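Local atomic coordinates of thiosulfate sulfurtransferase TUM1 (Saccharomyces cerevisiae, PDB entry 3UTN), a protein that accepts persulfide sulfur from NFS1 and transfers it to UBA4 for wobble-uridine 2-thiolation in tRNA, and has thiosulfate-cyanide sulfurtransferase activity. Residues D82-K87 / D103-L108; L144-N149 / Y250-E255; E189-L194 / G198-K203; H230-Q235 / T311-K316; G240-P245 / T293-A298. All blocks are in the same frame, centred on the assembly; numbering follows the deposited sequence.

Interaction 1: residues D82-K87 / D103-L108; sequences DAISDK and DAMSNL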
# COMPACT_ATOMS: atom_id res chain seq x y z
N ASP A 82 3.72 4.19 10.22
CA ASP A 82 4.57 5.34 10.48
C ASP A 82 5.93 4.93 11.02
O ASP A 82 6.95 5.42 10.53
CB ASP A 82 3.90 6.28 11.47
CG ASP A 82 2.68 6.93 10.90
OD1 ASP A 82 2.68 7.23 9.69
OD2 ASP A 82 1.72 7.13 11.66
N ALA A 83 5.94 4.07 12.02
CA ALA A 83 7.18 3.65 12.66
C ALA A 83 8.00 2.77 11.74
O ALA A 83 9.22 2.87 11.70
CB ALA A 83 6.89 2.94 13.97
N ILE A 84 7.32 1.91 10.98
CA ILE A 84 8.00 0.99 10.09
C ILE A 84 8.13 1.65 8.72
O ILE A 84 7.57 1.22 7.72
CB ILE A 84 7.31 -0.37 10.03
CG1 ILE A 84 6.90 -0.79 11.45
CG2 ILE A 84 8.22 -1.40 9.37
CD1 ILE A 84 5.96 -1.96 11.53
N SER A 85 8.87 2.75 8.73
CA SER A 85 9.11 3.53 7.55
C SER A 85 10.47 4.15 7.77
O SER A 85 11.06 4.01 8.85
CB SER A 85 8.05 4.63 7.42
OG SER A 85 8.12 5.52 8.51
N ASP A 86 10.99 4.81 6.74
CA ASP A 86 12.18 5.59 6.91
C ASP A 86 11.80 6.93 7.52
O ASP A 86 11.56 7.90 6.81
CB ASP A 86 12.91 5.78 5.58
CG ASP A 86 14.28 6.40 5.77
OD1 ASP A 86 14.67 6.65 6.92
OD2 ASP A 86 14.97 6.62 4.76
N LYS A 87 11.73 6.97 8.85
CA LYS A 87 11.37 8.19 9.56
C LYS A 87 12.45 9.27 9.44
O LYS A 87 12.19 10.44 9.71
CB LYS A 87 11.05 7.89 11.03
CG LYS A 87 9.89 6.93 11.22
CD LYS A 87 9.22 7.08 12.58
CE LYS A 87 10.03 6.43 13.70
NZ LYS A 87 9.16 6.07 14.86
N ASP A 103 13.68 -4.89 12.77
CA ASP A 103 13.48 -4.54 14.17
C ASP A 103 12.00 -4.48 14.48
O ASP A 103 11.57 -5.01 15.49
CB ASP A 103 14.15 -3.20 14.50
CG ASP A 103 15.66 -3.32 14.54
OD1 ASP A 103 16.15 -4.46 14.47
OD2 ASP A 103 16.34 -2.28 14.62
N ALA A 104 11.24 -3.87 13.58
CA ALA A 104 9.80 -3.82 13.72
C ALA A 104 9.24 -5.23 13.80
O ALA A 104 8.54 -5.57 14.75
CB ALA A 104 9.18 -3.07 12.56
N MET A 105 9.58 -6.06 12.82
CA MET A 105 9.13 -7.44 12.78
C MET A 105 9.53 -8.16 14.05
O MET A 105 8.72 -8.86 14.66
CB MET A 105 9.71 -8.16 11.57
CG MET A 105 9.23 -7.63 10.24
SD MET A 105 7.44 -7.53 10.15
CE MET A 105 7.20 -5.79 10.49
N SER A 106 10.79 -7.98 14.43
CA SER A 106 11.31 -8.56 15.65
C SER A 106 10.49 -8.10 16.85
O SER A 106 10.01 -8.92 17.63
CB SER A 106 12.78 -8.18 15.83
OG SER A 106 13.55 -8.71 14.77
N ASN A 107 10.34 -6.78 16.97
CA ASN A 107 9.58 -6.16 18.05
C ASN A 107 8.17 -6.72 18.14
O ASN A 107 7.66 -6.94 19.23
CB ASN A 107 9.53 -4.64 17.86
CG ASN A 107 8.92 -3.92 19.04
OD1 ASN A 107 9.56 -3.75 20.08
ND2 ASN A 107 7.69 -3.47 18.88
N LEU A 108 7.58 -6.98 16.98
CA LEU A 108 6.22 -7.49 16.89
C LEU A 108 6.20 -9.00 17.02
O LEU A 108 5.14 -9.62 17.02
CB LEU A 108 5.59 -7.08 15.57
CG LEU A 108 5.45 -5.57 15.38
CD1 LEU A 108 5.13 -5.26 13.92
CD2 LEU A 108 4.41 -4.98 16.33
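Ile84 points its longer branch at the helix and lays it over the methyl of Ala104. CG1 is the nearest atom, 3.4 Å from Ala104 CB, tighter than ordinary van der Waals contact. The two methyls keep to the same alanine methyl: Ile84 CD1 is 3.6 Å from Ala104 CB, while Ile84 CG2 comes to 3.7 Å from it, so the isoleucine straddles the alanine with both branches. With CG1 anti to the carbonyl carbon (chi1 -43°), CD1 is carried onward to Met105 and Leu108. The isoleucine meets Met105 roughly at a right angle, Ile84 CD1 lying 4.2 Å from Met105 CE. That methionine folds back at chi2 and chi3, which brings its methyl round to the loop. Leu108 CD1 stands 4.2 Å from the same Ile84 CD1. Leu108 follows Ala104 by four residues, its N bonded to Ala104 O (2.8 Å), and this is where the loop after strand 77-78 in the first rhodanese domain leans on helix 98-107. Ile84 is the centre of an inverse gamma turn, and its side chain points to the helix. Cutting the isoleucine back to an alanine is likely to leave Met105 CE and Leu108 CD1 without their shared partner. Phe79 lies against both Ile84 and Met105, and Tyr174 also packs on Met105.

Interaction 2: residues L144-N149 / Y250-E255; sequences LLNNFN and YPEAGE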
# COMPACT_ATOMS: atom_id res chain seq x y z
N LEU A 144 -2.87 -9.84 1.97
CA LEU A 144 -3.54 -8.63 2.24
C LEU A 144 -4.96 -9.06 2.39
O LEU A 144 -5.57 -9.54 1.44
CB LEU A 144 -3.40 -7.68 1.07
CG LEU A 144 -4.15 -6.38 1.27
CD1 LEU A 144 -3.61 -5.69 2.51
CD2 LEU A 144 -3.99 -5.51 0.04
N LEU A 145 -5.47 -8.95 3.61
CA LEU A 145 -6.85 -9.28 3.82
C LEU A 145 -7.64 -8.31 3.00
O LEU A 145 -7.42 -7.10 3.04
CB LEU A 145 -7.24 -9.17 5.29
CG LEU A 145 -8.70 -9.53 5.53
CD1 LEU A 145 -8.94 -11.02 5.33
CD2 LEU A 145 -9.09 -9.11 6.92
N ASN A 146 -8.57 -8.86 2.23
CA ASN A 146 -9.38 -8.05 1.39
C ASN A 146 -10.87 -8.15 1.72
O ASN A 146 -11.58 -8.95 1.14
CB ASN A 146 -9.14 -8.38 -0.07
CG ASN A 146 -9.84 -7.42 -0.98
OD1 ASN A 146 -9.98 -6.24 -0.66
ND2 ASN A 146 -10.33 -7.92 -2.11
N ASN A 147 -11.33 -7.36 2.67
CA ASN A 147 -10.48 -6.56 3.52
C ASN A 147 -11.11 -6.64 4.89
O ASN A 147 -12.10 -7.35 5.08
CB ASN A 147 -10.41 -5.11 3.04
CG ASN A 147 -11.77 -4.46 2.91
OD1 ASN A 147 -12.78 -4.98 3.38
ND2 ASN A 147 -11.80 -3.31 2.26
N PHE A 148 -10.55 -5.92 5.84
CA PHE A 148 -11.04 -5.96 7.18
C PHE A 148 -12.45 -5.42 7.29
O PHE A 148 -13.21 -5.87 8.13
CB PHE A 148 -10.12 -5.20 8.10
CG PHE A 148 -10.36 -5.47 9.54
CD1 PHE A 148 -10.57 -6.77 10.00
CD2 PHE A 148 -10.34 -4.43 10.46
CE1 PHE A 148 -10.77 -7.01 11.35
CE2 PHE A 148 -10.54 -4.67 11.80
CZ PHE A 148 -10.75 -5.96 12.25
N ASN A 149 -12.80 -4.47 6.43
CA ASN A 149 -14.17 -3.95 6.38
C ASN A 149 -15.15 -5.08 6.17
O ASN A 149 -16.11 -5.22 6.92
CB ASN A 149 -14.33 -2.94 5.25
CG ASN A 149 -13.69 -1.60 5.57
OD1 ASN A 149 -13.27 -1.35 6.70
ND2 ASN A 149 -13.63 -0.73 4.58
N TYR A 250 -10.60 -4.55 -2.70
CA TYR A 250 -10.18 -4.74 -4.06
C TYR A 250 -11.21 -5.64 -4.67
O TYR A 250 -11.62 -6.62 -4.05
CB TYR A 250 -8.86 -5.44 -4.11
CG TYR A 250 -7.73 -4.54 -3.76
CD1 TYR A 250 -7.29 -3.58 -4.66
CD2 TYR A 250 -7.09 -4.65 -2.53
CE1 TYR A 250 -6.25 -2.74 -4.33
CE2 TYR A 250 -6.04 -3.83 -2.20
CZ TYR A 250 -5.62 -2.88 -3.11
OH TYR A 250 -4.59 -2.07 -2.78
N PRO A 251 -11.65 -5.30 -5.88
CA PRO A 251 -12.50 -6.21 -6.62
C PRO A 251 -11.77 -7.53 -6.78
O PRO A 251 -10.54 -7.57 -6.66
CB PRO A 251 -12.64 -5.53 -7.98
CG PRO A 251 -12.49 -4.09 -7.67
CD PRO A 251 -11.46 -4.03 -6.59
N GLU A 252 -12.52 -8.59 -7.01
CA GLU A 252 -11.92 -9.89 -7.20
C GLU A 252 -10.99 -9.87 -8.40
O GLU A 252 -11.23 -9.14 -9.35
CB GLU A 252 -13.00 -10.95 -7.38
CG GLU A 252 -13.80 -11.19 -6.10
CD GLU A 252 -12.90 -11.56 -4.94
OE1 GLU A 252 -12.75 -10.74 -4.01
OE2 GLU A 252 -12.32 -12.67 -4.96
N ALA A 253 -9.92 -10.65 -8.32
CA ALA A 253 -9.04 -10.85 -9.45
C ALA A 253 -9.88 -11.28 -10.64
O ALA A 253 -10.93 -11.90 -10.47
CB ALA A 253 -7.99 -11.90 -9.12
N GLY A 254 -9.42 -10.94 -11.83
CA GLY A 254 -10.13 -11.31 -13.04
C GLY A 254 -11.10 -10.24 -13.44
O GLY A 254 -10.79 -9.05 -13.35
N GLU A 255 -12.29 -10.65 -13.88
CA GLU A 255 -13.24 -9.73 -14.48
C GLU A 255 -13.54 -8.53 -13.58
O GLU A 255 -13.60 -7.41 -14.05
CB GLU A 255 -14.53 -10.45 -14.91
CG GLU A 255 -15.40 -10.95 -13.77
CD GLU A 255 -16.65 -11.68 -14.25
OE1 GLU A 255 -16.73 -12.04 -15.44
OE2 GLU A 255 -17.56 -11.89 -13.42
O HOH W 1 -10.27 -10.59 -2.31
O HOH W 2 -13.35 -9.64 -0.89
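Asn146 holds CG anti to its own backbone N (chi1 -172°), which swings the side-chain amide out to the backbone of Tyr250. There it makes a pair of bonds to a single residue. Tyr250 N donates to Asn146 OD1 at 2.7 Å, somewhat bent at 144°, while Asn146 ND2 donates to Tyr250 O, also at 2.7 Å but much straighter at 167°, with the acceptor lying in the plane of the amide. The two-point grip fixes which end of the amide carries oxygen and which nitrogen; Asn124 ND2 also donates to Asn146 OD1. The second hydrogen on ND2 goes to a water 2.7 Å from Asn146 ND2, and this water donates a hydrogen bond to Glu252 OE1. In this way the two rhodanese domains of the chain are stitched together: Asn146 lies just past strand 141-145 of the first, and Tyr250 in the loop before helix 255-267 of the second. The Tyr250 ring, its plane inclined to that of the amide, meets Leu144, whose CD2 lies 3.5 Å from Tyr250 CE2, the two side chains crossing at about a right angle. Beyond the ring, Tyr250 OH is hydrogen-bonded to Ile290 O, and Pro128 and Leu29 pack against the same tyrosine. A cis peptide joins Asn146 to Asn147, which is the N-cap of helix 148-153 and bonds through OD1 to Gln150 N.

Interaction 3: residues E189-L194 / G198-K203; sequences EEMFQL and GELAKK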
# COMPACT_ATOMS: atom_id res chain seq x y z
N GLU A 189 15.53 9.16 -8.48
CA GLU A 189 16.51 9.24 -9.55
C GLU A 189 15.91 8.71 -10.84
O GLU A 189 15.88 9.41 -11.85
CB GLU A 189 17.79 8.47 -9.17
CG GLU A 189 18.90 8.53 -10.22
CD GLU A 189 20.23 7.97 -9.73
OE1 GLU A 189 20.23 6.93 -9.04
OE2 GLU A 189 21.27 8.58 -10.03
N GLU A 190 15.38 7.49 -10.79
CA GLU A 190 14.77 6.90 -11.95
C GLU A 190 13.53 7.66 -12.38
O GLU A 190 13.36 7.95 -13.56
CB GLU A 190 14.41 5.44 -11.69
CG GLU A 190 13.95 4.73 -12.94
CD GLU A 190 13.44 3.34 -12.65
OE1 GLU A 190 13.64 2.86 -11.52
OE2 GLU A 190 12.84 2.73 -13.56
N MET A 191 12.67 7.99 -11.42
CA MET A 191 11.48 8.76 -11.70
C MET A 191 11.84 10.05 -12.42
O MET A 191 11.29 10.36 -13.47
CB MET A 191 10.73 9.10 -10.42
CG MET A 191 9.82 7.99 -9.97
SD MET A 191 8.72 7.45 -11.27
CE MET A 191 7.55 8.80 -11.38
N PHE A 192 12.78 10.77 -11.84
CA PHE A 192 13.19 12.03 -12.41
C PHE A 192 13.79 11.85 -13.78
O PHE A 192 13.42 12.55 -14.70
CB PHE A 192 14.15 12.78 -11.50
CG PHE A 192 14.46 14.15 -12.00
CD1 PHE A 192 13.47 15.12 -12.02
CD2 PHE A 192 15.71 14.45 -12.51
CE1 PHE A 192 13.73 16.38 -12.50
CE2 PHE A 192 15.98 15.72 -13.00
CZ PHE A 192 14.99 16.69 -13.00
N GLN A 193 14.70 10.89 -13.93
CA GLN A 193 15.30 10.61 -15.23
C GLN A 193 14.23 10.28 -16.25
O GLN A 193 14.24 10.81 -17.35
CB GLN A 193 16.35 9.50 -15.16
CG GLN A 193 17.01 9.15 -16.49
CD GLN A 193 17.50 10.37 -17.28
OE1 GLN A 193 17.78 11.43 -16.71
NE2 GLN A 193 17.62 10.21 -18.59
N LEU A 194 13.30 9.41 -15.86
CA LEU A 194 12.20 9.04 -16.73
C LEU A 194 11.41 10.26 -17.17
O LEU A 194 11.05 10.39 -18.33
CB LEU A 194 11.28 8.04 -16.04
CG LEU A 194 11.89 6.65 -15.93
CD1 LEU A 194 11.09 5.82 -14.93
CD2 LEU A 194 11.97 5.98 -17.30
N GLY A 198 11.57 12.43 -20.56
CA GLY A 198 10.25 12.43 -21.20
C GLY A 198 9.85 11.03 -21.60
O GLY A 198 9.08 10.83 -22.54
N GLU A 199 10.41 10.05 -20.89
CA GLU A 199 10.23 8.65 -21.20
C GLU A 199 9.31 7.97 -20.19
O GLU A 199 9.03 6.79 -20.32
CB GLU A 199 11.57 7.93 -21.19
CG GLU A 199 12.48 8.26 -22.36
CD GLU A 199 13.89 7.77 -22.13
OE1 GLU A 199 14.10 6.96 -21.20
OE2 GLU A 199 14.80 8.22 -22.86
N LEU A 200 8.88 8.71 -19.17
CA LEU A 200 8.05 8.13 -18.13
C LEU A 200 6.81 7.48 -18.73
O LEU A 200 6.62 6.28 -18.59
CB LEU A 200 7.67 9.14 -17.05
CG LEU A 200 6.78 8.54 -15.96
CD1 LEU A 200 7.46 7.39 -15.23
CD2 LEU A 200 6.34 9.61 -14.97
N ALA A 201 5.99 8.27 -19.43
CA ALA A 201 4.78 7.75 -20.05
C ALA A 201 5.12 6.76 -21.17
O ALA A 201 4.38 5.80 -21.39
CB ALA A 201 3.92 8.88 -20.58
N LYS A 202 6.24 6.99 -21.85
CA LYS A 202 6.70 6.13 -22.94
C LYS A 202 7.05 4.74 -22.43
O LYS A 202 6.63 3.74 -23.00
CB LYS A 202 7.92 6.73 -23.64
CG LYS A 202 7.62 7.84 -24.63
CD LYS A 202 8.90 8.36 -25.26
CE LYS A 202 8.65 9.58 -26.15
NZ LYS A 202 8.36 10.81 -25.35
N LYS A 203 7.83 4.69 -21.36
CA LYS A 203 8.33 3.43 -20.84
C LYS A 203 7.41 2.81 -19.81
O LYS A 203 7.47 1.62 -19.56
CB LYS A 203 9.74 3.59 -20.25
CG LYS A 203 10.79 4.10 -21.23
CD LYS A 203 12.05 3.24 -21.21
CE LYS A 203 12.86 3.39 -19.93
NZ LYS A 203 13.73 4.59 -19.95
O HOH W 3 16.74 7.96 -19.97
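Leu194 lays its side chain across Leu200 at about a right angle, with Leu194 CB 3.9 Å from Leu200 CB and Leu194 CD1 4.0 Å from Leu200 CD1. CD2, the other branch, is turned to Lys203, where it meets the NZ end of that chain. Lys203 bends at three torsions to get there, and a salt bridge from Lys203 NZ to Glu199 OE1, 2.7 Å long, holds its tip over the leucine. A water bound to Gln193 NE2 also donates to Glu199 OE1, which links polar side chains of the two segments. Gly198, with positive phi, ends helix 188-196 in a Schellman motif, and Glu199 N bonds back to Leu194 O at 2.7 Å; Leu200 N adds a weak bond to the same oxygen, apart from the motif. The short helix 200-203 follows almost at once. Met191, bent at chi2 and chi3, adds its methyl from one turn back, Met191 CE lying 3.9 Å from Leu200 CD2. Met191, Leu194 and Leu200 all pack on Ile279, and Met191 also reaches Trp313; the two helices thus pack on strand 278-281 of the second rhodanese domain's sheet, beside helix 309-317.

Interaction 4: residues H230-Q235 / T311-K316; sequences HIPGTQ and TEWVLK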
# COMPACT_ATOMS: atom_id res chain seq x y z
N HIS A 230 0.98 16.91 -10.87
CA HIS A 230 1.46 15.57 -11.03
C HIS A 230 2.78 15.52 -11.70
O HIS A 230 3.27 16.51 -12.24
CB HIS A 230 0.46 14.74 -11.79
CG HIS A 230 0.17 15.25 -13.16
ND1 HIS A 230 -0.76 16.19 -13.39
CD2 HIS A 230 0.73 14.93 -14.39
CE1 HIS A 230 -0.79 16.45 -14.71
NE2 HIS A 230 0.11 15.67 -15.31
N ILE A 231 3.36 14.33 -11.65
CA ILE A 231 4.61 14.08 -12.30
C ILE A 231 4.27 13.96 -13.77
O ILE A 231 3.39 13.19 -14.14
CB ILE A 231 5.25 12.80 -11.78
CG1 ILE A 231 5.42 12.87 -10.26
CG2 ILE A 231 6.59 12.58 -12.45
CD1 ILE A 231 5.74 11.55 -9.63
N PRO A 232 4.94 14.75 -14.61
CA PRO A 232 4.71 14.64 -16.03
C PRO A 232 4.89 13.19 -16.46
O PRO A 232 5.86 12.54 -16.06
CB PRO A 232 5.80 15.53 -16.63
CG PRO A 232 6.01 16.57 -15.57
CD PRO A 232 5.95 15.78 -14.30
N GLY A 233 3.93 12.69 -17.22
CA GLY A 233 3.99 11.33 -17.71
C GLY A 233 3.17 10.38 -16.86
O GLY A 233 2.91 9.26 -17.26
N THR A 234 2.75 10.84 -15.69
CA THR A 234 1.88 10.04 -14.86
C THR A 234 0.44 10.29 -15.25
O THR A 234 0.12 11.22 -15.99
CB THR A 234 2.03 10.33 -13.35
OG1 THR A 234 1.75 11.71 -13.10
CG2 THR A 234 3.44 9.99 -12.87
N GLN A 235 -0.43 9.44 -14.74
CA GLN A 235 -1.83 9.52 -15.03
C GLN A 235 -2.56 9.38 -13.72
O GLN A 235 -2.06 8.72 -12.81
CB GLN A 235 -2.24 8.39 -15.95
CG GLN A 235 -1.49 8.36 -17.26
CD GLN A 235 -1.83 7.12 -18.03
OE1 GLN A 235 -2.91 7.02 -18.59
NE2 GLN A 235 -0.94 6.14 -18.02
N THR A 311 5.15 13.87 -3.00
CA THR A 311 5.83 14.69 -2.00
C THR A 311 7.31 14.81 -2.29
O THR A 311 7.84 15.91 -2.43
CB THR A 311 5.62 14.13 -0.59
OG1 THR A 311 4.22 14.12 -0.31
CG2 THR A 311 6.34 15.00 0.42
N GLU A 312 7.97 13.66 -2.39
CA GLU A 312 9.38 13.67 -2.71
C GLU A 312 9.58 14.29 -4.07
O GLU A 312 10.52 15.06 -4.27
CB GLU A 312 9.95 12.27 -2.70
CG GLU A 312 11.44 12.25 -2.94
CD GLU A 312 11.93 10.93 -3.46
OE1 GLU A 312 11.27 10.35 -4.35
OE2 GLU A 312 12.99 10.49 -2.99
N TRP A 313 8.71 13.94 -5.01
CA TRP A 313 8.80 14.47 -6.35
C TRP A 313 8.90 15.96 -6.33
O TRP A 313 9.84 16.53 -6.89
CB TRP A 313 7.61 14.08 -7.20
CG TRP A 313 7.79 14.64 -8.56
CD1 TRP A 313 7.19 15.77 -9.10
CD2 TRP A 313 8.69 14.16 -9.60
NE1 TRP A 313 7.63 15.99 -10.37
CE2 TRP A 313 8.54 15.06 -10.73
CE3 TRP A 313 9.57 13.08 -9.70
CZ2 TRP A 313 9.24 14.88 -11.91
CZ3 TRP A 313 10.28 12.91 -10.88
CH2 TRP A 313 10.12 13.80 -11.96
N VAL A 314 7.93 16.60 -5.70
CA VAL A 314 7.87 18.05 -5.61
C VAL A 314 9.09 18.60 -4.89
O VAL A 314 9.77 19.49 -5.40
CB VAL A 314 6.60 18.51 -4.89
CG1 VAL A 314 6.71 19.98 -4.49
CG2 VAL A 314 5.42 18.30 -5.80
N LEU A 315 9.37 18.04 -3.72
CA LEU A 315 10.46 18.52 -2.88
C LEU A 315 11.81 18.42 -3.57
O LEU A 315 12.65 19.30 -3.41
CB LEU A 315 10.48 17.79 -1.55
CG LEU A 315 9.38 18.22 -0.58
CD1 LEU A 315 9.37 17.35 0.67
CD2 LEU A 315 9.53 19.69 -0.22
N LYS A 316 12.01 17.36 -4.34
CA LYS A 316 13.27 17.15 -5.02
C LYS A 316 13.33 17.83 -6.39
O LYS A 316 14.40 18.25 -6.82
CB LYS A 316 13.58 15.67 -5.15
CG LYS A 316 14.07 15.01 -3.88
CD LYS A 316 14.55 13.60 -4.16
CE LYS A 316 15.18 12.94 -2.95
NZ LYS A 316 15.49 11.51 -3.24
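Ile231 and Trp313 face each other from a turn and a helix, their CA atoms 7.3 Å apart. Ile231 to Thr234 form a type II beta turn, closed by Thr234 N to Ile231 O at 2.9 Å; Gly233 takes a positive phi at which a CB would press on the carbonyl O of Pro232. The sequence His-Ile-Pro-Gly running into this turn resembles the His-x-Pro-Gly signature of rhodanese domains, and it leads into edge strand 234-236. Across from it, segment 311-316 is regular helix. Ile231 reaches over one face of the indole. Its CG1 stands 3.5 Å from the centroid of the five-membered ring of Trp313 and only 12° off the ring normal, a CH-pi contact, while CG2 lies over the six-membered part, 3.6 Å from Trp313 CZ2. The indole is turned this way with CG opposite Trp313's own backbone N (chi1 -179°), and Val195 packs on both residues. Replacing the tryptophan with a leucine would probably uncover both branches of Ile231 and leave Trp321 O without its donor. That donor is Trp313 NE1, hydrogen-bonded to Trp321 O. Pro232 CD approaches the ring obliquely, 4.2 Å from Trp313 CZ2.

Interaction 5: residues G240-P245 / T293-A298; sequences GSLLDP and TALELA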
# COMPACT_ATOMS: atom_id res chain seq x y z
N GLY A 240 -9.10 5.08 -4.80
CA GLY A 240 -10.50 4.78 -4.52
C GLY A 240 -11.22 4.23 -5.73
O GLY A 240 -12.17 3.46 -5.60
N SER A 241 -10.75 4.62 -6.92
CA SER A 241 -11.34 4.13 -8.16
C SER A 241 -11.11 2.64 -8.34
O SER A 241 -11.79 1.99 -9.11
CB SER A 241 -10.75 4.89 -9.36
OG SER A 241 -9.42 4.47 -9.61
N LEU A 242 -10.14 2.10 -7.61
CA LEU A 242 -9.78 0.70 -7.77
C LEU A 242 -10.29 -0.15 -6.62
O LEU A 242 -10.06 -1.35 -6.57
CB LEU A 242 -8.27 0.57 -7.96
CG LEU A 242 -7.75 1.26 -9.22
CD1 LEU A 242 -6.28 0.98 -9.40
CD2 LEU A 242 -8.51 0.78 -10.45
N LEU A 243 -10.99 0.49 -5.70
CA LEU A 243 -11.58 -0.21 -4.58
C LEU A 243 -13.07 -0.11 -4.69
O LEU A 243 -13.60 0.87 -5.22
CB LEU A 243 -11.12 0.42 -3.26
CG LEU A 243 -9.61 0.42 -3.02
CD1 LEU A 243 -9.31 1.08 -1.70
CD2 LEU A 243 -9.08 -1.01 -3.05
N ASP A 244 -13.77 -1.13 -4.21
CA ASP A 244 -15.21 -1.02 -4.11
C ASP A 244 -15.53 0.23 -3.29
O ASP A 244 -14.95 0.43 -2.22
CB ASP A 244 -15.83 -2.26 -3.49
CG ASP A 244 -17.31 -2.08 -3.20
OD1 ASP A 244 -18.13 -2.42 -4.07
OD2 ASP A 244 -17.63 -1.56 -2.12
N PRO A 245 -16.44 1.09 -3.80
CA PRO A 245 -16.73 2.39 -3.20
C PRO A 245 -17.12 2.34 -1.72
O PRO A 245 -16.71 3.21 -0.95
CB PRO A 245 -17.91 2.90 -4.03
CG PRO A 245 -17.72 2.25 -5.36
CD PRO A 245 -17.20 0.88 -5.05
N THR A 293 -1.35 -2.48 -6.00
CA THR A 293 -1.90 -3.76 -5.64
C THR A 293 -3.08 -4.11 -6.52
O THR A 293 -3.19 -5.24 -6.98
CB THR A 293 -2.30 -3.76 -4.16
OG1 THR A 293 -1.13 -3.53 -3.38
CG2 THR A 293 -2.92 -5.08 -3.76
N ALA A 294 -3.94 -3.12 -6.77
CA ALA A 294 -5.07 -3.29 -7.67
C ALA A 294 -4.59 -3.67 -9.07
O ALA A 294 -5.15 -4.56 -9.70
CB ALA A 294 -5.90 -2.04 -7.73
N LEU A 295 -3.54 -2.99 -9.53
CA LEU A 295 -2.97 -3.26 -10.84
C LEU A 295 -2.40 -4.67 -10.90
O LEU A 295 -2.69 -5.42 -11.83
CB LEU A 295 -1.89 -2.24 -11.17
CG LEU A 295 -2.40 -0.80 -11.22
CD1 LEU A 295 -1.27 0.14 -11.55
CD2 LEU A 295 -3.54 -0.65 -12.21
N GLU A 296 -1.62 -5.03 -9.90
CA GLU A 296 -1.08 -6.38 -9.84
C GLU A 296 -2.19 -7.40 -9.72
O GLU A 296 -2.12 -8.48 -10.31
CB GLU A 296 -0.12 -6.49 -8.67
CG GLU A 296 1.14 -5.70 -8.92
CD GLU A 296 1.85 -5.31 -7.65
OE1 GLU A 296 1.28 -5.50 -6.55
OE2 GLU A 296 2.98 -4.82 -7.77
N LEU A 297 -3.22 -7.05 -8.96
CA LEU A 297 -4.41 -7.85 -8.86
C LEU A 297 -5.02 -8.05 -10.24
O LEU A 297 -5.42 -9.15 -10.59
CB LEU A 297 -5.42 -7.19 -7.94
CG LEU A 297 -6.71 -7.95 -7.68
CD1 LEU A 297 -6.40 -9.27 -7.02
CD2 LEU A 297 -7.57 -7.08 -6.79
N ALA A 298 -5.05 -6.97 -11.02
CA ALA A 298 -5.56 -6.98 -12.38
C ALA A 298 -4.60 -7.68 -13.33
O ALA A 298 -4.87 -7.79 -14.52
CB ALA A 298 -5.83 -5.56 -12.85
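Leu242 starts its contact at the first side-chain carbon: CB lies 3.5 Å from the methyl of Ala294. CG, one bond on, draws back slightly, 4.1 Å from Ala294 CB. The chain then divides. CD1 returns to the same methyl, with Leu242 CD1 3.5 Å from Ala294 CB, closer than usual for two carbons, and it goes on to meet the tip of Leu295, Leu242 CD1 to Leu295 CD2 being 4.2 Å. CD2 takes the other direction and stands 4.7 Å from Ala294 CB. With CG opposite the carbonyl carbon (chi1 -63°) and CD1 continuing away from CA (chi2 -175°), CD1 is brought back beside the methyl that CB already meets. Ala294 sits on a helical turn, its carbonyl taken up by Ala298 N at 2.7 Å, and its methyl is small enough to let the leucine come right up to the helix. Leu295, next along, points its CB off to one flank and brings only its branch end to the group. On the other side the backbone is a short 3-10 turn, with Leu243 N bonded to Gly240 O at 3.2 Å. All three touching residues are buried in the second rhodanese domain. Ala264 and Ile291 also pack on Leu242, while Leu295 rests on Leu261 and on Thr278 and Cys280 of strand 278-281, so Leu242 of this loop lies against helices 255-267 and 286-297, and Leu295 carries the contact on to the central sheet.

From the N terminus, interaction 1 comes first and closes a short loop of 15 residues inside the first rhodanese domain, tying the loop after strand 77-78 to helix 98-107. Interaction 2 opens at strand 141-145 and closes 100 residues later, joining the two domains. Interaction 3 is nested within that span, folding helix 188-196 onto helix 200-203. Interaction 4 opens at 230-235, still inside the span, but closes at helix 309-317, so it crosses interaction 2. Interaction 5 also crosses interaction 2 and is nested within interaction 4, joining the loop after strand 234-236 to helix 286-297. Interactions 3 and 4 touch each other within the second domain; 2 and 5 touch at the domain junction.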